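Local structure of amidohydrolase (Staphylococcus aureus, 3NUR) at residues Pro99-Gly104 against Leu160-Ala165; Ile240-Pro245 against His273-Val278; Leu110-Asn115 against Phe147-Asn152. The protein probably hydrolyses an amide-type bond in a substrate not yet identified, using a metal-bearing TIM barrel of the amidohydrolase kind. All coordinates share one frame; numbering follows the deposited sequence. Where two conformers were deposited one is given.

Contact 1. Residues Pro99-Gly104 against Leu160-Ala165; sequences PSNLVG and LIMGRA
Asn101 reaches across from the 3-10 turn 99-101 and brings its amide alongside Met162 and Arg164. Its ND2 comes to 4.0 Å from the terminal methyl CE of Met162, a selenomethionine here, and the two side chains cross at about a right angle. On the other branch of the amide, OD1 sits 3.9 Å from the carbonyl O of Arg164; these are two acceptors that cannot bond each other, and the link to Arg164 is made by a water instead. This water donates to Asn101 OD1 at 2.7 Å and accepts from the backbone N of Arg164 at 3.0 Å. A second water joins Ser100 OG, at 2.6 Å, to the backbone N of Met162, whose N-H it accepts at 2.8 Å. Two bridging waters thus carry the polar part of the contact, while the methyl-to-amide touch is the direct side-chain contact.

What sets these groups in place lies just behind them. The turn closes with Leu102 N bonded to Pro99 O at 3.2 Å, and Ser100 OG is also held by Ser98 OG. The bend of Met162 at chi3 (25°) turns CE back toward Asn101. Arg164 directs its guanidinium elsewhere, to a salt bridge with Asp227 and a bond to Pro195 O.

In the barrel, 160-165 runs off the C-terminal end of strand 159-162, which pairs with strand 189-192: Ile161 bonds Tyr190 and His192, and Gly163 bonds His192, a calcium ligand. Segment 99-104 follows strand 87-94 and leads into helix 104-124, on which Pro99 and Leu102 pack.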
loop_
_atom_site.group_PDB
_atom_site.type_symbol
_atom_site.label_atom_id
_atom_site.label_comp_id
_atom_site.label_asym_id
_atom_site.label_seq_id
_atom_site.Cartn_x
_atom_site.Cartn_y
_atom_site.Cartn_z
ATOM N N PRO A 99 -8.182 4.848 11.370
ATOM C CA PRO A 99 -9.640 5.059 11.514
ATOM C C PRO A 99 -10.452 4.564 10.312
ATOM O O PRO A 99 -11.677 4.574 10.376
ATOM C CB PRO A 99 -9.770 6.575 11.692
ATOM C CG PRO A 99 -8.561 7.150 11.029
ATOM C CD PRO A 99 -7.462 6.128 11.211
ATOM N N SER A 100 -9.781 4.108 9.224
ATOM C CA SER A 100 -10.473 3.555 8.055
ATOM C C SER A 100 -11.261 2.279 8.425
ATOM O O SER A 100 -12.199 1.921 7.718
ATOM C CB SER A 100 -9.468 3.219 6.959
ATOM O OG SER A 100 -8.584 2.199 7.397
ATOM N N ASN A 101 -10.870 1.582 9.512
ATOM C CA ASN A 101 -11.561 0.343 9.901
ATOM C C ASN A 101 -12.822 0.577 10.756
ATOM O O ASN A 101 -13.560 -0.366 11.024
ATOM C CB ASN A 101 -10.589 -0.661 10.535
ATOM C CG ASN A 101 -9.685 -1.288 9.505
ATOM O OD1 ASN A 101 -10.114 -2.127 8.705
ATOM N ND2 ASN A 101 -8.457 -0.787 9.397
ATOM N N LEU A 102 -13.077 1.836 11.157
ATOM C CA LEU A 102 -14.264 2.214 11.929
ATOM C C LEU A 102 -15.476 2.361 10.998
ATOM O O LEU A 102 -15.335 2.279 9.785
ATOM C CB LEU A 102 -14.015 3.540 12.664
ATOM C CG LEU A 102 -12.932 3.529 13.748
ATOM C CD1 LEU A 102 -12.756 4.897 14.307
ATOM C CD2 LEU A 102 -13.241 2.524 14.854
ATOM N N VAL A 103 -16.670 2.609 11.564
ATOM C CA VAL A 103 -17.869 2.758 10.753
ATOM C C VAL A 103 -18.506 4.129 10.944
ATOM O O VAL A 103 -18.274 4.808 11.954
ATOM C CB VAL A 103 -18.906 1.599 10.984
ATOM C CG1 VAL A 103 -18.295 0.219 10.710
ATOM C CG2 VAL A 103 -19.524 1.662 12.380
ATOM N N GLY A 104 -19.346 4.479 9.985
ATOM C CA GLY A 104 -20.186 5.667 9.977
ATOM C C GLY A 104 -19.515 7.007 10.150
ATOM O O GLY A 104 -18.373 7.204 9.730
ATOM N N LEU A 160 -3.930 5.160 0.688
ATOM C CA LEU A 160 -3.483 3.840 1.128
ATOM C C LEU A 160 -4.661 3.294 1.926
ATOM O O LEU A 160 -5.152 3.982 2.829
ATOM C CB LEU A 160 -2.199 3.876 1.969
ATOM C CG LEU A 160 -1.707 2.494 2.509
ATOM C CD1 LEU A 160 -0.181 2.417 2.516
ATOM C CD2 LEU A 160 -2.264 2.219 3.920
ATOM N N ILE A 161 -5.103 2.065 1.598
ATOM C CA ILE A 161 -6.249 1.394 2.238
ATOM C C ILE A 161 -5.748 0.145 2.934
ATOM O O ILE A 161 -5.098 -0.696 2.304
ATOM C CB ILE A 161 -7.362 1.009 1.207
ATOM C CG1 ILE A 161 -7.975 2.274 0.545
ATOM C CG2 ILE A 161 -8.465 0.109 1.894
ATOM C CD1 ILE A 161 -8.958 2.001 -0.591
HETATM N N MSE A 162 -6.050 0.032 4.224
HETATM C CA MSE A 162 -5.644 -1.133 4.997
HETATM C C MSE A 162 -6.782 -2.111 5.145
HETATM O O MSE A 162 -7.884 -1.739 5.541
HETATM C CB MSE A 162 -5.128 -0.703 6.375
HETATM C CG MSE A 162 -3.634 -0.428 6.379
HETATM SE SE MSE A 162 -3.026 0.369 8.035
HETATM C CE MSE A 162 -4.485 -0.301 9.289
ATOM N N GLY A 163 -6.489 -3.370 4.871
ATOM C CA GLY A 163 -7.455 -4.449 5.034
ATOM C C GLY A 163 -8.623 -4.378 4.091
ATOM O O GLY A 163 -8.463 -4.123 2.892
ATOM N N ARG A 164 -9.808 -4.625 4.639
ATOM C CA ARG A 164 -11.018 -4.700 3.850
ATOM C C ARG A 164 -12.197 -4.053 4.580
ATOM O O ARG A 164 -12.069 -3.597 5.723
ATOM C CB ARG A 164 -11.296 -6.179 3.454
ATOM C CG ARG A 164 -11.746 -7.075 4.594
ATOM C CD ARG A 164 -11.029 -8.424 4.655
ATOM N NE ARG A 164 -9.596 -8.336 4.966
ATOM C CZ ARG A 164 -9.071 -8.308 6.193
ATOM N NH1 ARG A 164 -7.758 -8.276 6.357
ATOM N NH2 ARG A 164 -9.858 -8.286 7.262
ATOM N N ALA A 165 -13.346 -4.034 3.923
ATOM C CA ALA A 165 -14.543 -3.476 4.521
ATOM C C ALA A 165 -15.144 -4.458 5.553
ATOM O O ALA A 165 -14.813 -5.648 5.557
ATOM C CB ALA A 165 -15.554 -3.178 3.421
HETATM O O HOH W 1 -6.699 2.366 5.576
HETATM O O HOH W 2 -9.930 -4.550 7.633
#

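Contact 2. Residues Ile240-Pro245 against His273-Val278; sequences IFDRYP and HLNHSV
Asp242 OD2 is gripped from two directions: the backbone N-H of Asn275 reaches it at 2.9 Å, and a water donates to it at 2.7 Å. The hydrogen bond from Asn275 is fairly straight, 158° at the hydrogen, and meets OD2 on the syn side, tilted out of the carboxylate plane. The water also donates to His273 O at 2.9 Å, so it ties the acid to the residue two places before Asn275. Leu274 lies alongside the same oxygen, its CA 3.5 Å from OD2.

The Asn275 side chain folds over the carboxylate. Its ND2 stands 3.4 Å from Asp242 CG, and amide and carboxylate planes are stacked only 22° apart, so the contact is made through their flat sides. With chi1 at -79°, Asp242 swings CG beside its own backbone N and anti to the carbonyl carbon, which carries the acid from the helix out to this loop.

The other oxygen, OD1, accepts from a second water at 2.9 Å. That water accepts from Asn275 ND2 and is bonded to His276 NE2 at 2.9 Å, linking three side chains around one point. Tyr281 OH of helix 278-284 is also hydrogen-bonded to OD1, and the same hydroxyl bonds His276 N. The His276 ring also stacks on Tyr280.

Both carboxylate oxygens are therefore engaged, each by a protein group and a water. Such a set of donors would be expected to stabilise the negative charge of Asp242, and the acid in turn pins the loop before helix 278-284 to the short helix 240-243, at the surface of the barrel.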
loop_
_atom_site.group_PDB
_atom_site.type_symbol
_atom_site.label_atom_id
_atom_site.label_comp_id
_atom_site.label_asym_id
_atom_site.label_seq_id
_atom_site.Cartn_x
_atom_site.Cartn_y
_atom_site.Cartn_z
ATOM N N ILE A 240 -12.433 -4.396 -12.490
ATOM C CA ILE A 240 -12.178 -2.993 -12.123
ATOM C C ILE A 240 -11.225 -2.330 -13.154
ATOM O O ILE A 240 -11.451 -1.189 -13.561
ATOM C CB ILE A 240 -11.609 -2.913 -10.668
ATOM C CG1 ILE A 240 -12.764 -2.993 -9.622
ATOM C CG2 ILE A 240 -10.725 -1.647 -10.451
ATOM C CD1 ILE A 240 -12.308 -3.160 -8.185
ATOM N N PHE A 241 -10.194 -3.064 -13.583
ATOM C CA PHE A 241 -9.213 -2.530 -14.518
ATOM C C PHE A 241 -9.656 -2.525 -15.990
ATOM O O PHE A 241 -8.965 -1.949 -16.821
ATOM C CB PHE A 241 -7.835 -3.156 -14.300
ATOM C CG PHE A 241 -7.375 -3.057 -12.865
ATOM C CD1 PHE A 241 -6.726 -1.916 -12.401
ATOM C CD2 PHE A 241 -7.587 -4.109 -11.974
ATOM C CE1 PHE A 241 -6.306 -1.828 -11.068
ATOM C CE2 PHE A 241 -7.186 -4.011 -10.642
ATOM C CZ PHE A 241 -6.545 -2.876 -10.198
ATOM N N ASP A 242 -10.817 -3.119 -16.288
ATOM C CA ASP A 242 -11.436 -3.044 -17.609
ATOM C C ASP A 242 -12.342 -1.802 -17.605
ATOM O O ASP A 242 -12.332 -1.054 -18.578
ATOM C CB ASP A 242 -12.229 -4.315 -17.927
ATOM C CG ASP A 242 -11.360 -5.473 -18.376
ATOM O OD1 ASP A 242 -10.138 -5.269 -18.548
ATOM O OD2 ASP A 242 -11.892 -6.590 -18.515
ATOM N N ARG A 243 -13.067 -1.555 -16.478
ATOM C CA ARG A 243 -13.914 -0.376 -16.290
ATOM C C ARG A 243 -13.043 0.879 -16.181
ATOM O O ARG A 243 -13.396 1.920 -16.756
ATOM C CB ARG A 243 -14.777 -0.508 -15.013
ATOM C CG ARG A 243 -15.983 -1.403 -15.198
ATOM C CD ARG A 243 -17.003 -1.328 -14.061
ATOM N NE ARG A 243 -16.494 -1.788 -12.759
ATOM C CZ ARG A 243 -16.240 -3.059 -12.435
ATOM N NH1 ARG A 243 -16.365 -4.022 -13.338
ATOM N NH2 ARG A 243 -15.822 -3.369 -11.218
ATOM N N TYR A 244 -11.913 0.784 -15.431
ATOM C CA TYR A 244 -10.986 1.905 -15.160
ATOM C C TYR A 244 -9.567 1.530 -15.628
ATOM O O TYR A 244 -8.698 1.229 -14.804
ATOM C CB TYR A 244 -11.056 2.297 -13.655
ATOM C CG TYR A 244 -12.486 2.462 -13.195
ATOM C CD1 TYR A 244 -13.332 3.387 -13.809
ATOM C CD2 TYR A 244 -13.029 1.616 -12.236
ATOM C CE1 TYR A 244 -14.678 3.475 -13.462
ATOM C CE2 TYR A 244 -14.363 1.720 -11.855
ATOM C CZ TYR A 244 -15.181 2.654 -12.469
ATOM O OH TYR A 244 -16.494 2.755 -12.114
ATOM N N PRO A 245 -9.347 1.487 -16.968
ATOM C CA PRO A 245 -8.054 1.008 -17.495
ATOM C C PRO A 245 -6.819 1.845 -17.189
ATOM O O PRO A 245 -5.709 1.338 -17.337
ATOM C CB PRO A 245 -8.307 0.883 -19.007
ATOM C CG PRO A 245 -9.386 1.858 -19.288
ATOM C CD PRO A 245 -10.288 1.771 -18.079
ATOM N N HIS A 273 -14.216 -13.551 -19.059
ATOM C CA HIS A 273 -15.015 -12.324 -19.049
ATOM C C HIS A 273 -14.138 -11.047 -19.033
ATOM O O HIS A 273 -14.657 -9.950 -19.258
ATOM C CB HIS A 273 -15.956 -12.320 -17.837
ATOM C CG HIS A 273 -15.221 -12.316 -16.529
ATOM N ND1 HIS A 273 -14.603 -13.451 -16.051
ATOM C CD2 HIS A 273 -15.015 -11.304 -15.656
ATOM C CE1 HIS A 273 -14.028 -13.093 -14.913
ATOM N NE2 HIS A 273 -14.274 -11.823 -14.619
ATOM N N LEU A 274 -12.832 -11.184 -18.752
ATOM C CA LEU A 274 -11.921 -10.037 -18.727
ATOM C C LEU A 274 -11.356 -9.775 -20.117
ATOM O O LEU A 274 -11.265 -10.699 -20.928
ATOM C CB LEU A 274 -10.766 -10.259 -17.741
ATOM C CG LEU A 274 -11.163 -10.546 -16.272
ATOM C CD1 LEU A 274 -9.916 -10.918 -15.441
ATOM C CD2 LEU A 274 -11.899 -9.339 -15.654
ATOM N N ASN A 275 -10.940 -8.532 -20.376
ATOM C CA ASN A 275 -10.351 -8.182 -21.676
ATOM C C ASN A 275 -8.958 -8.767 -21.890
ATOM O O ASN A 275 -8.545 -8.961 -23.039
ATOM C CB ASN A 275 -10.286 -6.661 -21.820
ATOM C CG ASN A 275 -11.633 -5.989 -21.956
ATOM O OD1 ASN A 275 -12.644 -6.610 -22.288
ATOM N ND2 ASN A 275 -11.666 -4.688 -21.712
ATOM N N HIS A 276 -8.202 -8.975 -20.784
ATOM C CA HIS A 276 -6.813 -9.420 -20.835
ATOM C C HIS A 276 -6.583 -10.656 -19.976
ATOM O O HIS A 276 -7.450 -11.022 -19.174
ATOM C CB HIS A 276 -5.895 -8.289 -20.316
ATOM C CG HIS A 276 -6.159 -6.953 -20.961
ATOM N ND1 HIS A 276 -5.713 -6.671 -22.239
ATOM C CD2 HIS A 276 -6.863 -5.892 -20.495
ATOM C CE1 HIS A 276 -6.132 -5.437 -22.505
ATOM N NE2 HIS A 276 -6.854 -4.938 -21.495
ATOM N N SER A 277 -5.383 -11.264 -20.106
ATOM C CA SER A 277 -5.025 -12.406 -19.260
ATOM C C SER A 277 -4.879 -11.881 -17.827
ATOM O O SER A 277 -4.639 -10.680 -17.634
ATOM C CB SER A 277 -3.717 -13.037 -19.722
ATOM O OG SER A 277 -2.604 -12.222 -19.395
ATOM N N VAL A 278 -5.010 -12.763 -16.823
ATOM C CA VAL A 278 -4.890 -12.360 -15.414
ATOM C C VAL A 278 -3.534 -11.671 -15.130
ATOM O O VAL A 278 -3.508 -10.599 -14.506
ATOM C CB VAL A 278 -5.181 -13.553 -14.458
ATOM C CG1 VAL A 278 -4.781 -13.234 -13.015
ATOM C CG2 VAL A 278 -6.649 -13.966 -14.530
HETATM O O HOH W 3 -9.084 -3.368 -20.407
HETATM O O HOH W 4 -14.479 -7.151 -18.347
#

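Contact 3. Residues Leu110-Asn115 against Phe147-Asn152; sequences LCQKAN and FERCIN
Helices 110-115 and 147-152 run side by side in the same direction, 9° apart with axes 11.3 Å from one another, and Asn115 and Cys150 have the nearest backbones at 7.1 Å between CA atoms. Across this gap the Cys150 thiol presses on the Asn115 amide: SG is 3.3 Å from ND2 and 3.4 Å from CG. It touches CB as well, at 3.7 Å, so the sulfur lies against the whole branch and not its nitrogen alone. The Asn115 amide is committed elsewhere, with ND2 bonded to Glu146 OE2 and to Thr134 O. Phe156 packs on both Asn115 and Cys150.

Arg149, just before Cys150, spans to Gln112, a turn before Asn115. It leaves the helix with CG anti to the backbone N (chi1 -174°) and bends at chi3, which brings NH1 in beside the first helix. There NH1 comes 3.4 Å from the backbone O of Gln112, which lies at the edge of the guanidinium near its plane. NH1 also lies against the side chain, 4.0 Å from Gln112 CB. The chains cross at about a right angle, with the amide plane of Gln112 turned 82° to the guanidinium, so these flat groups do not stack.

Acids on both helices hold the arginine in this pose: NE is salt-bridged to Glu146 and NH2 to Asp116. Glu146 thus has two tasks, since its OE1 takes Arg149 while OE2 takes Asn115. The positive guanidinium, flanked by two carboxylates, probably balances their charge. The sulfur lies on a polar amide and NH1 on the methylene of Gln112, and the polar ties between these neighbouring helices of the barrel run largely through Glu146 and Asp116.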
loop_
_atom_site.group_PDB
_atom_site.type_symbol
_atom_site.label_atom_id
_atom_site.label_comp_id
_atom_site.label_asym_id
_atom_site.label_seq_id
_atom_site.Cartn_x
_atom_site.Cartn_y
_atom_site.Cartn_z
ATOM N N LEU A 110 -12.861 11.037 11.907
ATOM C CA LEU A 110 -11.490 10.691 12.267
ATOM C C LEU A 110 -10.564 10.614 11.063
ATOM O O LEU A 110 -9.410 11.028 11.189
ATOM C CB LEU A 110 -11.405 9.445 13.171
ATOM C CG LEU A 110 -12.049 9.581 14.576
ATOM C CD1 LEU A 110 -11.978 8.296 15.321
ATOM C CD2 LEU A 110 -11.370 10.671 15.416
ATOM N N CYS A 111 -11.067 10.158 9.878
ATOM C CA CYS A 111 -10.229 10.147 8.659
ATOM C C CYS A 111 -9.946 11.597 8.232
ATOM O O CYS A 111 -8.809 11.926 7.865
ATOM C CB CYS A 111 -10.895 9.358 7.538
ATOM S SG CYS A 111 -10.856 7.562 7.780
ATOM N N GLN A 112 -10.978 12.471 8.286
ATOM C CA GLN A 112 -10.827 13.896 7.941
ATOM C C GLN A 112 -9.769 14.570 8.816
ATOM O O GLN A 112 -8.932 15.319 8.312
ATOM C CB GLN A 112 -12.152 14.647 8.087
ATOM C CG GLN A 112 -13.098 14.378 6.936
ATOM C CD GLN A 112 -14.493 14.916 7.186
ATOM O OE1 GLN A 112 -15.326 14.970 6.278
ATOM N NE2 GLN A 112 -14.793 15.294 8.426
ATOM N N LYS A 113 -9.777 14.263 10.097
ATOM C CA LYS A 113 -8.832 14.806 11.046
ATOM C C LYS A 113 -7.410 14.329 10.750
ATOM O O LYS A 113 -6.468 15.128 10.788
ATOM C CB LYS A 113 -9.215 14.326 12.424
ATOM C CG LYS A 113 -8.585 15.137 13.548
ATOM C CD LYS A 113 -9.662 15.896 14.257
ATOM C CE LYS A 113 -10.909 15.070 14.489
ATOM N NZ LYS A 113 -12.005 15.893 15.020
ATOM N N ALA A 114 -7.285 13.004 10.451
ATOM C CA ALA A 114 -5.964 12.471 10.174
ATOM C C ALA A 114 -5.403 13.175 8.934
ATOM O O ALA A 114 -4.266 13.665 8.976
ATOM C CB ALA A 114 -6.028 10.961 9.972
ATOM N N ASN A 115 -6.207 13.259 7.846
ATOM C CA ASN A 115 -5.771 13.900 6.592
ATOM C C ASN A 115 -5.405 15.380 6.778
ATOM O O ASN A 115 -4.385 15.832 6.249
ATOM C CB ASN A 115 -6.824 13.724 5.503
ATOM C CG ASN A 115 -7.006 12.270 5.128
ATOM O OD1 ASN A 115 -6.034 11.501 5.049
ATOM N ND2 ASN A 115 -8.233 11.885 4.820
ATOM N N PHE A 147 -11.608 11.424 -0.653
ATOM C CA PHE A 147 -10.521 11.148 -1.595
ATOM C C PHE A 147 -10.295 12.387 -2.476
ATOM O O PHE A 147 -9.158 12.846 -2.624
ATOM C CB PHE A 147 -10.883 9.934 -2.485
ATOM C CG PHE A 147 -9.752 9.155 -3.128
ATOM C CD1 PHE A 147 -8.448 9.645 -3.123
ATOM C CD2 PHE A 147 -9.991 7.919 -3.724
ATOM C CE1 PHE A 147 -7.400 8.920 -3.720
ATOM C CE2 PHE A 147 -8.948 7.188 -4.305
ATOM C CZ PHE A 147 -7.657 7.695 -4.308
ATOM N N GLU A 148 -11.384 12.915 -3.056
ATOM C CA GLU A 148 -11.364 14.098 -3.918
ATOM C C GLU A 148 -10.822 15.295 -3.136
ATOM O O GLU A 148 -10.003 16.048 -3.683
ATOM C CB GLU A 148 -12.776 14.381 -4.488
ATOM C CG GLU A 148 -12.829 15.529 -5.499
ATOM C CD GLU A 148 -13.026 16.935 -4.946
ATOM O OE1 GLU A 148 -13.767 17.095 -3.948
ATOM O OE2 GLU A 148 -12.451 17.882 -5.530
ATOM N N ARG A 149 -11.262 15.460 -1.859
ATOM C CA ARG A 149 -10.813 16.560 -0.995
ATOM C C ARG A 149 -9.304 16.465 -0.757
ATOM O O ARG A 149 -8.610 17.462 -0.884
ATOM C CB ARG A 149 -11.574 16.577 0.341
ATOM C CG ARG A 149 -11.250 17.787 1.202
ATOM C CD ARG A 149 -11.968 17.749 2.525
ATOM N NE ARG A 149 -11.334 16.855 3.493
ATOM C CZ ARG A 149 -10.421 17.231 4.380
ATOM N NH1 ARG A 149 -9.940 16.360 5.249
ATOM N NH2 ARG A 149 -9.973 18.482 4.395
ATOM N N CYS A 150 -8.796 15.258 -0.457
ATOM C CA CYS A 150 -7.372 15.036 -0.221
ATOM C C CYS A 150 -6.541 15.414 -1.427
ATOM O O CYS A 150 -5.515 16.071 -1.280
ATOM C CB CYS A 150 -7.122 13.588 0.190
ATOM S SG CYS A 150 -7.622 13.220 1.887
ATOM N N ILE A 151 -6.977 15.000 -2.619
ATOM C CA ILE A 151 -6.226 15.269 -3.830
ATOM C C ILE A 151 -6.306 16.733 -4.203
ATOM O O ILE A 151 -5.271 17.375 -4.334
ATOM C CB ILE A 151 -6.606 14.298 -4.995
ATOM C CG1 ILE A 151 -6.493 12.792 -4.595
ATOM C CG2 ILE A 151 -5.830 14.605 -6.299
ATOM C CD1 ILE A 151 -5.287 12.295 -3.801
ATOM N N ASN A 152 -7.525 17.266 -4.339
ATOM C CA ASN A 152 -7.728 18.648 -4.785
ATOM C C ASN A 152 -7.492 19.766 -3.766
ATOM O O ASN A 152 -7.037 20.837 -4.157
ATOM C CB ASN A 152 -9.052 18.785 -5.554
ATOM C CG ASN A 152 -9.066 17.998 -6.850
ATOM O OD1 ASN A 152 -8.019 17.684 -7.435
ATOM N ND2 ASN A 152 -10.246 17.636 -7.314
#

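Overall arrangement
Contacts 1 and 3 are neighbours, with centres 14 Å apart, and they touch: Pro99 CB meets Leu110 CB at 3.6 Å. Contact 3 is nested in the chain loop that contact 1 closes, and helix 140-152 precedes strand 159-162. Contact 2 stands apart, its centre 25 Å from that of contact 1 and 29 Å from that of contact 3, with nearest atoms about 10 and 11 Å away. The calcium site is made by Glu28, His30, His192 and Asp316, and the side chain of Met162 in contact 1 comes within about 7 Å of the ion, whereas contact 3 joins outer helices.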